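Local coordinates for peptidoglycan D,D-transpeptidase FtsI (Yersinia pestis, PDB 6SYN), which probably cross-links peptidoglycan as a class B penicillin-binding protein, a D,D-transpeptidase of the type that acts in septal cell-wall synthesis, at residues 200-205 with 475-480. Numbering follows the deposited sequence.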
loop_
_atom_site.group_PDB
_atom_site.type_symbol
_atom_site.label_atom_id
_atom_site.label_comp_id
_atom_site.label_asym_id
_atom_site.label_seq_id
_atom_site.Cartn_x
_atom_site.Cartn_y
_atom_site.Cartn_z
ATOM N N ASN A 200 -13.393 10.707 -2.038
ATOM C CA ASN A 200 -14.191 9.906 -1.071
ATOM C C ASN A 200 -13.933 10.371 0.366
ATOM O O ASN A 200 -14.460 9.714 1.294
ATOM C CB ASN A 200 -13.884 8.416 -1.218
ATOM C CG ASN A 200 -14.448 7.836 -2.494
ATOM O OD1 ASN A 200 -15.653 7.619 -2.594
ATOM N ND2 ASN A 200 -13.586 7.586 -3.468
ATOM N N LYS A 201 -13.163 11.452 0.544
ATOM C CA LYS A 201 -12.859 12.068 1.864
ATOM C C LYS A 201 -12.495 10.950 2.843
ATOM O O LYS A 201 -13.054 10.908 3.953
ATOM C CB LYS A 201 -14.046 12.916 2.325
ATOM C CG LYS A 201 -14.496 13.964 1.314
ATOM C CD LYS A 201 -15.387 15.045 1.889
ATOM C CE LYS A 201 -16.559 14.508 2.682
ATOM N NZ LYS A 201 -17.644 15.510 2.791
ATOM N N ALA A 202 -11.601 10.066 2.402
ATOM C CA ALA A 202 -11.134 8.866 3.126
ATOM C C ALA A 202 -10.026 9.262 4.104
ATOM O O ALA A 202 -9.318 10.246 3.834
ATOM C CB ALA A 202 -10.659 7.829 2.136
ATOM N N GLU A 203 -9.905 8.525 5.208
ATOM C CA GLU A 203 -8.799 8.665 6.191
ATOM C C GLU A 203 -7.475 8.386 5.474
ATOM O O GLU A 203 -6.516 9.151 5.679
ATOM C CB GLU A 203 -8.996 7.705 7.366
ATOM C CG GLU A 203 -8.040 7.960 8.515
ATOM C CD GLU A 203 -8.158 6.969 9.660
ATOM O OE1 GLU A 203 -9.284 6.510 9.932
ATOM O OE2 GLU A 203 -7.119 6.651 10.272
ATOM N N SER A 204 -7.443 7.328 4.664
ATOM C CA SER A 204 -6.256 6.915 3.883
ATOM C C SER A 204 -6.674 5.925 2.794
ATOM O O SER A 204 -7.856 5.533 2.739
ATOM C CB SER A 204 -5.177 6.344 4.786
ATOM O OG SER A 204 -5.291 4.936 4.930
ATOM N N GLY A 205 -5.720 5.574 1.943
ATOM C CA GLY A 205 -5.821 4.461 0.988
ATOM C C GLY A 205 -4.452 3.856 0.793
ATOM O O GLY A 205 -3.465 4.508 1.184
ATOM N N VAL A 475 -6.354 -2.750 -3.801
ATOM C CA VAL A 475 -6.756 -1.347 -3.493
ATOM C C VAL A 475 -7.700 -1.405 -2.284
ATOM O O VAL A 475 -8.722 -2.124 -2.365
ATOM C CB VAL A 475 -7.405 -0.685 -4.725
ATOM C CG1 VAL A 475 -7.833 0.751 -4.465
ATOM C CG2 VAL A 475 -6.488 -0.749 -5.934
ATOM N N VAL A 476 -7.326 -0.731 -1.190
ATOM C CA VAL A 476 -8.160 -0.540 0.037
ATOM C C VAL A 476 -8.275 0.970 0.290
ATOM O O VAL A 476 -7.226 1.631 0.386
ATOM C CB VAL A 476 -7.584 -1.292 1.258
ATOM C CG1 VAL A 476 -6.155 -0.884 1.592
ATOM C CG2 VAL A 476 -8.468 -1.149 2.489
ATOM N N ILE A 477 -9.502 1.496 0.336
ATOM C CA ILE A 477 -9.813 2.878 0.814
ATOM C C ILE A 477 -10.296 2.749 2.258
ATOM O O ILE A 477 -11.334 2.094 2.486
ATOM C CB ILE A 477 -10.867 3.597 -0.057
ATOM C CG1 ILE A 477 -10.515 3.593 -1.549
ATOM C CG2 ILE A 477 -11.110 5.008 0.461
ATOM C CD1 ILE A 477 -9.285 4.391 -1.909
ATOM N N ASN A 478 -9.567 3.361 3.187
ATOM C CA ASN A 478 -9.849 3.286 4.640
ATOM C C ASN A 478 -10.723 4.490 5.016
ATOM O O ASN A 478 -10.238 5.636 4.897
ATOM C CB ASN A 478 -8.538 3.135 5.415
ATOM C CG ASN A 478 -8.638 3.545 6.867
ATOM O OD1 ASN A 478 -9.493 3.051 7.600
ATOM N ND2 ASN A 478 -7.754 4.438 7.287
ATOM N N ASP A 479 -11.985 4.203 5.368
ATOM C CA ASP A 479 -13.011 5.111 5.958
ATOM C C ASP A 479 -13.471 6.177 4.964
ATOM O O ASP A 479 -13.412 7.370 5.265
ATOM C CB ASP A 479 -12.533 5.730 7.273
ATOM C CG ASP A 479 -13.663 6.310 8.108
ATOM O OD1 ASP A 479 -14.833 6.062 7.774
ATOM O OD2 ASP A 479 -13.367 7.006 9.084
ATOM N N PRO A 480 -14.028 5.781 3.794
ATOM C CA PRO A 480 -14.676 6.725 2.882
ATOM C C PRO A 480 -15.909 7.366 3.538
ATOM O O PRO A 480 -16.749 6.630 4.013
ATOM C CB PRO A 480 -15.064 5.879 1.657
ATOM C CG PRO A 480 -15.074 4.449 2.154
ATOM C CD PRO A 480 -14.070 4.402 3.289
#
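Asn478, at the end of strand 471-478, lies against both Glu203 and Ser204, where strand 204-211 begins. Its CG is anti to the backbone N (chi1 159°), which sets the amide beside these two residues. Asn478 ND2 reaches Ser204 OG in a weak, nearly straight hydrogen bond of 3.4 Å, while Asn478 OD1 is hydrogen-bonded to Lys445 NZ, so the two ends of the amide serve different strands. The extended Glu203 side chain crosses the amide obliquely, with the carboxylate and amide planes 61° apart; Glu203 CD comes to 3.5 Å from Asn478 ND2, but the carboxylate oxygens stay slightly farther off and no hydrogen bond forms. Glu203 OE1 also lies 4.2 Å from Asp479 OD2. Asp479 OD2 is salt-bridged to Arg455 and OD1 hydrogen-bonded to Gln481, while Arg242 makes a long, weak ion pair with Glu203 OE2; the two arginines probably ease the repulsion.

The main chains pair antiparallel. Asn478 O accepts Ser204 N at 3.3 Å on a lone pair in the carbonyl plane, and also takes a weak, bent bond from Glu203 N. In return Asn478 N donates to Ser204 O at 2.8 Å, approaching from above the carbonyl plane. Ile477, on the sheet face opposite Asn478, turns CG2 to Ala202 CB at 3.3 Å and also touches Val490 of helix 487-490. Farther along, Asn200 CB rests on Pro480 CB, just where helix 183-199 ends in a Schellman motif with Lys201 at positive phi as its C-prime residue.

Glu203 and Ser204 opposite the single Asn478 make a classic beta bulge where strands 204-211 and 471-478, first and last in chain order but neighbours inside the sheet, begin pairing in the five-stranded antiparallel sheet characteristic of penicillin-binding transpeptidase domains.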